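Glutathione S-transferase 5 (Caenorhabditis elegans, PDB 1ZL9) catalyses the conjugation of reduced glutathione to a wide range of hydrophobic electrophiles and may help detoxify reactive oxygen species made during bacterial infection. Local coordinates at residues A[32-36]-A[37-41]; A[55-59]-A[60-64]; A[156-159]-A[160-164]. One frame throughout, in Å; residues are numbered along the deposited sequence.

How the contacts relate
From the N terminus the chain meets contact 1 first, where strand 30-34 turns into helix 39-44. Contact 2 follows in the same thioredoxin-like N-terminal domain: strands 55-58 and 61-64 fold back on each other around a two-residue turn. Both reach the same sheet, contact 1 through outermost strand 30-34, while contact 2 includes the opposite outermost strand 61-64; their centres are about 17 Å apart and the contacts do not touch. Contact 3, in the helical C-terminal domain, lies along the opening turns of helix 157-171, its centre about 22 Å from that of contact 2. Contacts 1 and 2 close short turns, and all three stand in series, none enclosing or crossing another.

Contact 1: A[32-36]-A[37-41]; sequences NRVTQ and EQWPA. With GSH (glutathione), chain C.
Thr35 and Gln38 trade bonds across the turn that carries the chain from strand 30-34 into helix 39-44. The hydroxyl OG1 of Thr35 accepts the backbone N-H of Gln38 at 3.0 Å, and in return OE1 of Gln38 takes a weak, long bond from the backbone N of Thr35, 3.4 Å. Threonine suits the place because its chi1 of 60° sets OG1 over the turn, while glutamine is long enough to reach back to the strand end with an extended chain. The packing is tight here, Thr35 OG1 lying 3.2 Å from Gln38 CG. The carbonyl O of Thr35 also accepts, weakly, the N-H groups of both Gln38 and Trp39.

The buried side is apolar. Val34 lays CG2 4.3 Å from CB of Trp39 and also packs on Phe9 and Leu53. A chi1 of 175° swings the Trp39 indole off the far side of CA from N, away from the turn and to glutathione. There NE1 donates to O32 of the glycyl carboxylate at 3.1 Å, the oxygen lying in the ring plane at the indole edge; Lys43 also binds the tripeptide.

The outer side is looser and faces solvent. Glu37 swings its carboxylate across Thr35, OE2 coming 3.4 Å from CB. A water lies within donating distance of Arg33 O (2.6 Å) and Gln38 OE1 (2.7 Å), but has more acceptors around it than protons. Several modest bonds thus shape the turn, while the indole N-H is given to the substrate, consistent with a turn that positions Trp39 for glutathione recognition.

Contact 2: A[55-59]-A[60-64]; sequences FLEVD and GKKLA
Leu56 and Leu63 face each other as a hydrogen-bonded antiparallel pair and use both of their backbone groups on one another. Leu56 N donates to Leu63 O at 2.8 Å in a nearly straight bond (169°), and Leu63 N answers to Leu56 O. Two residues on, Val58 and Lys61 repeat the exchange: Val58 N meets Lys61 O at 2.9 Å on a lone pair, whereas Lys61 N, closing the turn, approaches Val58 O from 56° out of the carbonyl plane. Asp59 and Gly60 are the central residues of this type I' turn from Val58 to Lys61. Both have positive phi, and at Gly60 a CB would collide with Asp59 O. Asp59 sends OD1 to the backbone N of Ser3. Toward strand 4-9, backbone bonds join Phe55 to Thr7, Glu57 to Lys5 and Asp59 to Ser3.

On the face of Phe55, Glu57 and Lys62, the latter two stretch side by side, CG to CG 3.8 Å. Their charged ends, Glu57 OE2 and Lys62 NZ, stay 4.4 Å apart, beyond a salt bridge. A water donates to Glu57 OE2 (2.5 Å) and Gly60 O (2.6 Å), tying the carboxylate to the turn, while Lys62 NZ runs past the Phe55 ring to a weak bond with Ala47 O. On the other face Leu56 packs on Ile69 and Leu73, and Val58 and Leu63 on Phe72 and on Trp85 of the second subunit.

With its inner groups paired within the hairpin, strand 61-64, outermost in the sheet of this chain, can give the carbonyls of Lys62 and Ala64 to Gln89 and Ser92 of the second subunit.

Contact 3: A[156-159]-A[160-164]; sequences TWID and LAIAQ
Ile162 rests on the carbonyl and side chain of Ile158, one turn earlier in helix 157-171. Its CB sits 3.3 Å from Ile158 O, the same oxygen that accepts the Ile162 N-H. Next, CG1 lies 3.2 Å from that oxygen and 3.9 Å from Ile158 CG1, the two chains running side by side. At the tip, Ile162 CD1 comes 4.3 Å from Ile158 CD1. Ile158 reaches this position because its CG1 is anti to the backbone N (chi1 -167°); its CD1 also grazes Ala161 CB, a small group that also touches Val17 of helix 16-25.

Around them Ala161, Ile162 and Ala163 donate to the carbonyls four residues back. At the helix start Thr156 is the N-cap, and its backbone N gives Asp159 OD2 a straight bond of 2.9 Å (171°), met on the anti side of the carboxylate. OD1 of the same aspartate accepts from Leu150 N, so both oxygens of this buried acid have a donor. Thr156-Trp157-Ile158-Asp159 matches the Ser/Thr-X-X-Asp N-capping box of this helix in cytosolic glutathione transferases, here with its aspartate half formed, in the core of the helical C-terminal domain.

Contact 1: A[32-36]-A[37-41]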
ATOM      1  N   ASN A  32     -16.469  -6.955 -14.901  1.00 17.56           N
ATOM      2  CA  ASN A  32     -17.727  -6.950 -14.183  1.00 18.52           C
ATOM      3  C   ASN A  32     -17.930  -5.666 -13.452  1.00 18.76           C
ATOM      4  O   ASN A  32     -17.333  -5.425 -12.395  1.00 19.41           O
ATOM      5  CB  ASN A  32     -17.786  -8.155 -13.214  1.00 18.27           C
ATOM      6  CG  ASN A  32     -19.108  -8.252 -12.462  1.00 21.73           C
ATOM      7  OD1 ASN A  32     -20.151  -8.028 -13.047  1.00 22.13           O
ATOM      8  ND2 ASN A  32     -19.058  -8.642 -11.173  1.00 17.78           N
ATOM      9  N   ARG A  33     -18.823  -4.858 -13.979  1.00 18.74           N
ATOM     10  CA  ARG A  33     -19.054  -3.533 -13.471  1.00 20.80           C
ATOM     11  C   ARG A  33     -20.353  -3.502 -12.669  1.00 24.13           C
ATOM     12  O   ARG A  33     -21.442  -3.855 -13.152  1.00 22.10           O
ATOM     13  CB  ARG A  33     -19.107  -2.524 -14.586  1.00 20.72           C
ATOM     14  CG  ARG A  33     -17.823  -2.350 -15.350  1.00 20.69           C
ATOM     15  CD  ARG A  33     -17.898  -1.477 -16.578  1.00 19.53           C
ATOM     16  NE  ARG A  33     -16.570  -1.422 -17.187  1.00 18.55           N
ATOM     17  CZ  ARG A  33     -15.790  -0.333 -17.193  1.00 14.46           C
ATOM     18  NH1 ARG A  33     -16.234   0.826 -16.709  1.00 16.16           N
ATOM     19  NH2 ARG A  33     -14.561  -0.398 -17.659  1.00 16.75           N
ATOM     20  N   VAL A  34     -20.252  -3.043 -11.436  1.00 27.67           N
ATOM     21  CA  VAL A  34     -21.400  -3.149 -10.580  1.00 30.78           C
ATOM     22  C   VAL A  34     -22.090  -1.836 -10.448  1.00 32.63           C
ATOM     23  O   VAL A  34     -21.483  -0.751 -10.403  1.00 32.63           O
ATOM     24  CB  VAL A  34     -21.136  -3.741  -9.201  1.00 30.74           C
ATOM     25  CG1 VAL A  34     -20.189  -4.768  -9.270  1.00 30.62           C
ATOM     26  CG2 VAL A  34     -20.747  -2.685  -8.272  1.00 33.96           C
ATOM     27  N   THR A  35     -23.420  -2.024 -10.463  1.00 36.26           N
ATOM     28  CA  THR A  35     -24.419  -0.996 -10.444  1.00 37.28           C
ATOM     29  C   THR A  35     -24.652  -0.748  -8.979  1.00 38.01           C
ATOM     30  O   THR A  35     -24.601  -1.715  -8.174  1.00 37.00           O
ATOM     31  CB  THR A  35     -25.831  -1.483 -11.078  1.00 37.97           C
ATOM     32  OG1 THR A  35     -26.421  -2.617 -10.387  1.00 36.28           O
ATOM     33  CG2 THR A  35     -25.705  -1.975 -12.520  1.00 39.68           C
ATOM     34  N   GLN A  36     -24.923   0.511  -8.649  1.00 37.83           N
ATOM     35  CA  GLN A  36     -25.622   0.874  -7.393  1.00 39.16           C
ATOM     36  C   GLN A  36     -26.683  -0.170  -6.935  1.00 38.12           C
ATOM     37  O   GLN A  36     -26.657  -0.571  -5.791  1.00 37.96           O
ATOM     38  CB  GLN A  36     -26.169   2.332  -7.468  1.00 39.13           C
ATOM     39  CG  GLN A  36     -27.496   2.432  -8.213  1.00 42.87           C
ATOM     40  CD  GLN A  36     -28.120   3.830  -8.224  1.00 48.18           C
ATOM     41  OE1 GLN A  36     -28.952   4.128  -9.100  1.00 47.31           O
ATOM     42  NE2 GLN A  36     -27.715   4.691  -7.269  1.00 49.27           N
ATOM     43  N   GLU A  37     -27.502  -0.715  -7.835  1.00 38.57           N
ATOM     44  CA  GLU A  37     -28.631  -1.597  -7.420  1.00 39.45           C
ATOM     45  C   GLU A  37     -28.155  -2.994  -6.944  1.00 40.14           C
ATOM     46  O   GLU A  37     -28.819  -3.657  -6.108  1.00 37.74           O
ATOM     47  CB  GLU A  37     -29.657  -1.803  -8.548  1.00 39.81           C
ATOM     48  CG  GLU A  37     -30.517  -0.597  -8.887  1.00 41.52           C
ATOM     49  CD  GLU A  37     -29.891   0.344  -9.916  1.00 43.96           C
ATOM     50  OE1 GLU A  37     -30.453   1.470 -10.039  1.00 46.02           O
ATOM     51  OE2 GLU A  37     -28.871  -0.022 -10.603  1.00 45.60           O
ATOM     52  N   GLN A  38     -27.030  -3.422  -7.521  1.00 40.33           N
ATOM     53  CA  GLN A  38     -26.422  -4.735  -7.220  1.00 41.15           C
ATOM     54  C   GLN A  38     -25.617  -4.667  -5.915  1.00 40.35           C
ATOM     55  O   GLN A  38     -25.545  -5.664  -5.164  1.00 39.51           O
ATOM     56  CB  GLN A  38     -25.466  -5.203  -8.375  1.00 41.28           C
ATOM     57  CG  GLN A  38     -26.172  -5.742  -9.674  1.00 43.88           C
ATOM     58  CD  GLN A  38     -25.198  -6.056 -10.835  1.00 42.68           C
ATOM     59  OE1 GLN A  38     -24.338  -5.253 -11.178  1.00 38.95           O
ATOM     60  NE2 GLN A  38     -25.336  -7.236 -11.404  1.00 44.44           N
ATOM     61  N   TRP A  39     -25.019  -3.488  -5.669  1.00 40.42           N
ATOM     62  CA  TRP A  39     -23.893  -3.348  -4.712  1.00 40.33           C
ATOM     63  C   TRP A  39     -24.273  -3.784  -3.248  1.00 41.38           C
ATOM     64  O   TRP A  39     -23.806  -4.873  -2.790  1.00 40.32           O
ATOM     65  CB  TRP A  39     -23.189  -1.937  -4.802  1.00 39.60           C
ATOM     66  CG  TRP A  39     -22.123  -1.759  -3.740  1.00 34.09           C
ATOM     67  CD1 TRP A  39     -22.000  -0.738  -2.826  1.00 31.66           C
ATOM     68  CD2 TRP A  39     -21.092  -2.669  -3.447  1.00 27.79           C
ATOM     69  NE1 TRP A  39     -20.950  -0.984  -1.976  1.00 27.10           N
ATOM     70  CE2 TRP A  39     -20.382  -2.172  -2.332  1.00 26.54           C
ATOM     71  CE3 TRP A  39     -20.700  -3.879  -3.989  1.00 27.34           C
ATOM     72  CZ2 TRP A  39     -19.319  -2.837  -1.776  1.00 24.05           C
ATOM     73  CZ3 TRP A  39     -19.637  -4.535  -3.424  1.00 27.93           C
ATOM     74  CH2 TRP A  39     -18.946  -3.994  -2.345  1.00 25.40           C
ATOM     75  N   PRO A  40     -25.064  -2.974  -2.528  1.00 43.70           N
ATOM     76  CA  PRO A  40     -25.648  -3.404  -1.221  1.00 44.03           C
ATOM     77  C   PRO A  40     -25.933  -4.896  -1.121  1.00 45.42           C
ATOM     78  O   PRO A  40     -25.640  -5.616  -0.126  1.00 43.73           O
ATOM     79  CB  PRO A  40     -26.933  -2.592  -1.172  1.00 44.25           C
ATOM     80  CG  PRO A  40     -26.448  -1.193  -1.719  1.00 44.69           C
ATOM     81  CD  PRO A  40     -25.400  -1.546  -2.806  1.00 43.18           C
ATOM     82  N   ALA A  41     -26.516  -5.388  -2.210  1.00 47.09           N
ATOM     83  CA  ALA A  41     -26.677  -6.805  -2.346  1.00 47.90           C
ATOM     84  C   ALA A  41     -25.477  -7.755  -2.344  1.00 48.53           C
ATOM     85  O   ALA A  41     -25.455  -8.758  -1.603  1.00 48.08           O
ATOM     86  CB  ALA A  41     -27.955  -7.270  -3.084  1.00 49.19           C
TER
HETATM   87  N1  GSH C 501      -7.520   0.230  -0.050  1.00 17.99           N
HETATM   88  CA1 GSH C 501      -8.567   0.117  -1.009  1.00 19.94           C
HETATM   89  C1  GSH C 501      -8.100  -0.353  -2.326  1.00 18.84           C
HETATM   90  O11 GSH C 501      -8.742  -1.282  -3.045  1.00 16.45           O
HETATM   91  O12 GSH C 501      -7.086   0.260  -2.835  1.00 19.06           O
HETATM   92  CB1 GSH C 501      -9.876   0.829  -0.880  1.00 19.19           C
HETATM   93  CG1 GSH C 501     -11.096   0.133  -1.505  1.00 19.57           C
HETATM   94  CD1 GSH C 501     -12.281   1.078  -1.485  1.00 21.28           C
HETATM   95  OE1 GSH C 501     -12.177   2.192  -0.715  1.00 19.97           O
HETATM   96  N2  GSH C 501     -13.399   0.791  -2.156  1.00 17.25           N
HETATM   97  CA2 GSH C 501     -14.472   1.731  -2.285  1.00 20.63           C
HETATM   98  C2  GSH C 501     -15.738   0.991  -1.969  1.00 18.83           C
HETATM   99  O2  GSH C 501     -15.800  -0.292  -2.445  1.00 18.04           O
HETATM  100  CB2 GSH C 501     -14.380   2.179  -3.740  1.00 26.52           C
HETATM  101  SG2 GSH C 501     -15.728   3.322  -4.099  1.00 39.63           S
HETATM  102  N3  GSH C 501     -16.748   1.547  -1.343  1.00 25.03           N
HETATM  103  CA3 GSH C 501     -18.073   0.944  -1.181  1.00 25.10           C
HETATM  104  C3  GSH C 501     -18.250   0.405   0.216  1.00 29.59           C
HETATM  105  O31 GSH C 501     -17.192   0.532   1.125  1.00 29.24           O
HETATM  106  O32 GSH C 501     -19.338  -0.216   0.612  1.00 32.24           O
HETATM  107  O   HOH W   1     -22.858  -6.086 -13.287  1.00 47.90           O

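Contact 2: A[55-59]-A[60-64]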
ATOM      1  N   PHE A  55     -12.239  -6.233  -6.444  1.00 15.00           N
ATOM      2  CA  PHE A  55     -11.629  -7.519  -6.184  1.00 15.35           C
ATOM      3  C   PHE A  55     -11.571  -8.296  -7.471  1.00 15.44           C
ATOM      4  O   PHE A  55     -12.327  -8.031  -8.407  1.00 15.40           O
ATOM      5  CB  PHE A  55     -12.290  -8.298  -5.023  1.00 15.83           C
ATOM      6  CG  PHE A  55     -13.673  -8.795  -5.317  1.00 17.49           C
ATOM      7  CD1 PHE A  55     -13.873 -10.009  -5.953  1.00 19.14           C
ATOM      8  CD2 PHE A  55     -14.761  -8.046  -4.969  1.00 20.18           C
ATOM      9  CE1 PHE A  55     -15.197 -10.474  -6.210  1.00 21.64           C
ATOM     10  CE2 PHE A  55     -16.050  -8.492  -5.175  1.00 19.87           C
ATOM     11  CZ  PHE A  55     -16.280  -9.717  -5.787  1.00 20.75           C
ATOM     12  N   LEU A  56     -10.582  -9.177  -7.545  1.00 15.24           N
ATOM     13  CA  LEU A  56     -10.314  -9.956  -8.727  1.00 15.59           C
ATOM     14  C   LEU A  56     -10.580 -11.407  -8.363  1.00 16.74           C
ATOM     15  O   LEU A  56     -10.210 -11.845  -7.287  1.00 17.43           O
ATOM     16  CB  LEU A  56      -8.861  -9.822  -9.138  1.00 16.24           C
ATOM     17  CG  LEU A  56      -8.362 -10.719 -10.246  1.00 16.41           C
ATOM     18  CD1 LEU A  56      -8.864 -10.155 -11.561  1.00 19.18           C
ATOM     19  CD2 LEU A  56      -6.842 -10.867 -10.273  1.00 19.88           C
ATOM     20  N   GLU A  57     -11.232 -12.115  -9.251  1.00 17.49           N
ATOM     21  CA  GLU A  57     -11.343 -13.582  -9.123  1.00 19.36           C
ATOM     22  C   GLU A  57     -10.447 -14.311 -10.128  1.00 19.39           C
ATOM     23  O   GLU A  57     -10.449 -13.986 -11.330  1.00 17.19           O
ATOM     24  CB  GLU A  57     -12.788 -13.976  -9.312  1.00 20.16           C
ATOM     25  CG  GLU A  57     -13.654 -13.736  -8.111  1.00 25.59           C
ATOM     26  CD  GLU A  57     -15.153 -13.844  -8.488  1.00 31.40           C
ATOM     27  OE1 GLU A  57     -15.779 -12.886  -9.008  1.00 30.98           O
ATOM     28  OE2 GLU A  57     -15.706 -14.920  -8.295  1.00 39.18           O
ATOM     29  N   VAL A  58      -9.678 -15.292  -9.647  1.00 20.14           N
ATOM     30  CA  VAL A  58      -8.719 -16.016 -10.476  1.00 20.84           C
ATOM     31  C   VAL A  58      -9.150 -17.481 -10.283  1.00 22.71           C
ATOM     32  O   VAL A  58      -9.066 -18.015  -9.166  1.00 20.52           O
ATOM     33  CB  VAL A  58      -7.278 -15.751 -10.027  1.00 21.57           C
ATOM     34  CG1 VAL A  58      -6.261 -16.524 -10.889  1.00 24.52           C
ATOM     35  CG2 VAL A  58      -6.971 -14.221 -10.119  1.00 22.72           C
ATOM     36  N   ASP A  59      -9.741 -18.051 -11.336  1.00 23.51           N
ATOM     37  CA  ASP A  59     -10.440 -19.326 -11.227  1.00 26.55           C
ATOM     38  C   ASP A  59     -11.305 -19.379  -9.986  1.00 26.75           C
ATOM     39  O   ASP A  59     -11.236 -20.330  -9.212  1.00 27.23           O
ATOM     40  CB  ASP A  59      -9.434 -20.476 -11.210  1.00 27.33           C
ATOM     41  CG  ASP A  59      -8.861 -20.741 -12.612  1.00 32.31           C
ATOM     42  OD1 ASP A  59      -9.534 -20.379 -13.636  1.00 31.28           O
ATOM     43  OD2 ASP A  59      -7.736 -21.244 -12.784  1.00 40.05           O
ATOM     44  N   GLY A  60     -12.126 -18.364  -9.800  1.00 25.18           N
ATOM     45  CA  GLY A  60     -13.020 -18.313  -8.652  1.00 25.59           C
ATOM     46  C   GLY A  60     -12.464 -17.854  -7.307  1.00 24.80           C
ATOM     47  O   GLY A  60     -13.282 -17.550  -6.423  1.00 25.66           O
ATOM     48  N   LYS A  61     -11.141 -17.823  -7.142  1.00 23.56           N
ATOM     49  CA  LYS A  61     -10.479 -17.418  -5.866  1.00 24.01           C
ATOM     50  C   LYS A  61     -10.348 -15.873  -5.805  1.00 22.51           C
ATOM     51  O   LYS A  61      -9.936 -15.240  -6.784  1.00 21.03           O
ATOM     52  CB  LYS A  61      -9.066 -18.013  -5.738  1.00 24.38           C
ATOM     53  CG  LYS A  61      -8.986 -19.597  -5.718  1.00 33.07           C
ATOM     54  CD  LYS A  61      -7.612 -20.114  -6.266  1.00 41.42           C
ATOM     55  CE  LYS A  61      -7.600 -21.697  -6.524  1.00 46.78           C
ATOM     56  NZ  LYS A  61      -7.885 -22.143  -7.990  1.00 46.29           N
ATOM     57  N   LYS A  62     -10.699 -15.289  -4.668  1.00 20.99           N
ATOM     58  CA  LYS A  62     -10.826 -13.837  -4.572  1.00 21.76           C
ATOM     59  C   LYS A  62      -9.521 -13.169  -4.114  1.00 19.60           C
ATOM     60  O   LYS A  62      -8.830 -13.645  -3.204  1.00 20.26           O
ATOM     61  CB  LYS A  62     -11.987 -13.434  -3.643  1.00 22.67           C
ATOM     62  CG  LYS A  62     -13.366 -13.683  -4.322  1.00 27.36           C
ATOM     63  CD  LYS A  62     -14.491 -13.516  -3.351  1.00 31.44           C
ATOM     64  CE  LYS A  62     -15.717 -14.404  -3.726  1.00 36.32           C
ATOM     65  NZ  LYS A  62     -16.779 -13.500  -4.218  1.00 37.52           N
ATOM     66  N   LEU A  63      -9.245 -11.998  -4.702  1.00 18.12           N
ATOM     67  CA  LEU A  63      -8.125 -11.173  -4.274  1.00 15.43           C
ATOM     68  C   LEU A  63      -8.602  -9.732  -4.257  1.00 15.39           C
ATOM     69  O   LEU A  63      -8.978  -9.198  -5.273  1.00 14.36           O
ATOM     70  CB  LEU A  63      -6.963 -11.313  -5.244  1.00 16.12           C
ATOM     71  CG  LEU A  63      -5.757 -10.380  -4.973  1.00 12.09           C
ATOM     72  CD1 LEU A  63      -5.132 -10.704  -3.645  1.00 14.97           C
ATOM     73  CD2 LEU A  63      -4.801 -10.460  -6.108  1.00 15.02           C
ATOM     74  N   ALA A  64      -8.544  -9.106  -3.092  1.00 13.88           N
ATOM     75  CA  ALA A  64      -8.908  -7.718  -2.892  1.00 14.02           C
ATOM     76  C   ALA A  64      -7.697  -6.812  -2.872  1.00 13.61           C
ATOM     77  O   ALA A  64      -6.547  -7.285  -2.814  1.00 14.65           O
ATOM     78  CB  ALA A  64      -9.564  -7.640  -1.555  1.00 15.02           C
TER
HETATM   79  O   HOH W   2     -15.712 -16.758  -6.664  1.00 46.79           O

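Contact 3: A[156-159]-A[160-164]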
ATOM      1  N   THR A 156       6.046  -0.015 -16.785  1.00 15.38           N
ATOM      2  CA  THR A 156       5.540  -0.746 -15.633  1.00 14.13           C
ATOM      3  C   THR A 156       4.120  -0.254 -15.334  1.00 14.86           C
ATOM      4  O   THR A 156       3.661   0.772 -15.860  1.00 12.38           O
ATOM      5  CB  THR A 156       6.397  -0.579 -14.393  1.00 14.66           C
ATOM      6  OG1 THR A 156       6.486   0.791 -14.009  1.00 14.62           O
ATOM      7  CG2 THR A 156       7.791  -1.051 -14.615  1.00 16.06           C
ATOM      8  N   TRP A 157       3.422  -0.980 -14.472  1.00 13.49           N
ATOM      9  CA  TRP A 157       2.023  -0.615 -14.156  1.00 12.87           C
ATOM     10  C   TRP A 157       1.882   0.758 -13.490  1.00 13.38           C
ATOM     11  O   TRP A 157       0.831   1.393 -13.599  1.00 13.73           O
ATOM     12  CB  TRP A 157       1.369  -1.724 -13.342  1.00 13.14           C
ATOM     13  CG  TRP A 157       1.789  -1.909 -11.935  1.00 11.73           C
ATOM     14  CD1 TRP A 157       2.702  -2.755 -11.462  1.00 13.76           C
ATOM     15  CD2 TRP A 157       1.196  -1.271 -10.778  1.00 14.74           C
ATOM     16  NE1 TRP A 157       2.783  -2.660 -10.084  1.00 14.59           N
ATOM     17  CE2 TRP A 157       1.858  -1.756  -9.641  1.00 14.10           C
ATOM     18  CE3 TRP A 157       0.184  -0.330 -10.610  1.00 15.65           C
ATOM     19  CZ2 TRP A 157       1.476  -1.417  -8.335  1.00 15.73           C
ATOM     20  CZ3 TRP A 157      -0.145   0.057  -9.350  1.00 14.77           C
ATOM     21  CH2 TRP A 157       0.476  -0.509  -8.207  1.00 16.68           C
ATOM     22  N   ILE A 158       2.926   1.249 -12.823  1.00 12.81           N
ATOM     23  CA  ILE A 158       2.810   2.559 -12.208  1.00 14.18           C
ATOM     24  C   ILE A 158       2.787   3.619 -13.298  1.00 13.21           C
ATOM     25  O   ILE A 158       2.143   4.636 -13.116  1.00 12.86           O
ATOM     26  CB  ILE A 158       3.873   2.789 -11.074  1.00 14.51           C
ATOM     27  CG1 ILE A 158       3.520   4.042 -10.239  1.00 16.98           C
ATOM     28  CG2 ILE A 158       5.320   2.914 -11.636  1.00 16.67           C
ATOM     29  CD1 ILE A 158       2.224   3.999  -9.464  1.00 17.97           C
ATOM     30  N   ASP A 159       3.437   3.371 -14.446  1.00 13.66           N
ATOM     31  CA  ASP A 159       3.281   4.260 -15.612  1.00 13.84           C
ATOM     32  C   ASP A 159       1.796   4.347 -16.035  1.00 13.55           C
ATOM     33  O   ASP A 159       1.290   5.406 -16.363  1.00 12.43           O
ATOM     34  CB  ASP A 159       4.053   3.753 -16.785  1.00 14.52           C
ATOM     35  CG  ASP A 159       5.549   3.881 -16.625  1.00 16.73           C
ATOM     36  OD1 ASP A 159       6.083   5.004 -16.330  1.00 13.45           O
ATOM     37  OD2 ASP A 159       6.254   2.888 -16.883  1.00 16.84           O
ATOM     38  N   LEU A 160       1.136   3.188 -16.091  1.00 12.68           N
ATOM     39  CA  LEU A 160      -0.258   3.151 -16.495  1.00 13.79           C
ATOM     40  C   LEU A 160      -1.116   3.950 -15.531  1.00 13.31           C
ATOM     41  O   LEU A 160      -1.989   4.718 -15.979  1.00 14.38           O
ATOM     42  CB  LEU A 160      -0.804   1.696 -16.586  1.00 12.73           C
ATOM     43  CG  LEU A 160      -0.134   0.879 -17.687  1.00 12.71           C
ATOM     44  CD1 LEU A 160      -0.466  -0.589 -17.570  1.00 14.96           C
ATOM     45  CD2 LEU A 160      -0.477   1.254 -19.085  1.00 12.54           C
ATOM     46  N   ALA A 161      -0.910   3.730 -14.246  1.00 12.68           N
ATOM     47  CA  ALA A 161      -1.721   4.399 -13.222  1.00 13.46           C
ATOM     48  C   ALA A 161      -1.475   5.915 -13.231  1.00 12.60           C
ATOM     49  O   ALA A 161      -2.437   6.722 -13.223  1.00 11.48           O
ATOM     50  CB  ALA A 161      -1.523   3.796 -11.800  1.00 12.70           C
ATOM     51  N   ILE A 162      -0.217   6.313 -13.313  1.00 11.92           N
ATOM     52  CA  ILE A 162       0.079   7.729 -13.233  1.00 11.50           C
ATOM     53  C   ILE A 162      -0.367   8.439 -14.516  1.00 11.50           C
ATOM     54  O   ILE A 162      -0.905   9.525 -14.481  1.00 12.06           O
ATOM     55  CB  ILE A 162       1.607   7.933 -12.964  1.00 11.22           C
ATOM     56  CG1 ILE A 162       2.008   7.448 -11.532  1.00 10.17           C
ATOM     57  CG2 ILE A 162       2.007   9.336 -13.182  1.00 12.14           C
ATOM     58  CD1 ILE A 162       1.231   8.076 -10.395  1.00 15.15           C
ATOM     59  N   ALA A 163      -0.090   7.853 -15.676  1.00 11.44           N
ATOM     60  CA  ALA A 163      -0.579   8.429 -16.921  1.00 12.44           C
ATOM     61  C   ALA A 163      -2.072   8.593 -16.964  1.00 13.16           C
ATOM     62  O   ALA A 163      -2.569   9.604 -17.434  1.00 12.57           O
ATOM     63  CB  ALA A 163      -0.148   7.625 -18.146  1.00 12.18           C
ATOM     64  N   GLN A 164      -2.805   7.650 -16.402  1.00 13.38           N
ATOM     65  CA  GLN A 164      -4.266   7.753 -16.424  1.00 14.26           C
ATOM     66  C   GLN A 164      -4.756   8.883 -15.462  1.00 15.38           C
ATOM     67  O   GLN A 164      -5.672   9.643 -15.774  1.00 13.70           O
ATOM     68  CB  GLN A 164      -4.877   6.416 -15.999  1.00 13.76           C
ATOM     69  CG  GLN A 164      -6.424   6.426 -16.108  1.00 14.48           C
ATOM     70  CD  GLN A 164      -6.958   6.858 -17.466  1.00 17.61           C
ATOM     71  OE1 GLN A 164      -7.592   7.939 -17.615  1.00 21.87           O
ATOM     72  NE2 GLN A 164      -6.687   6.060 -18.462  1.00 11.65           N
TER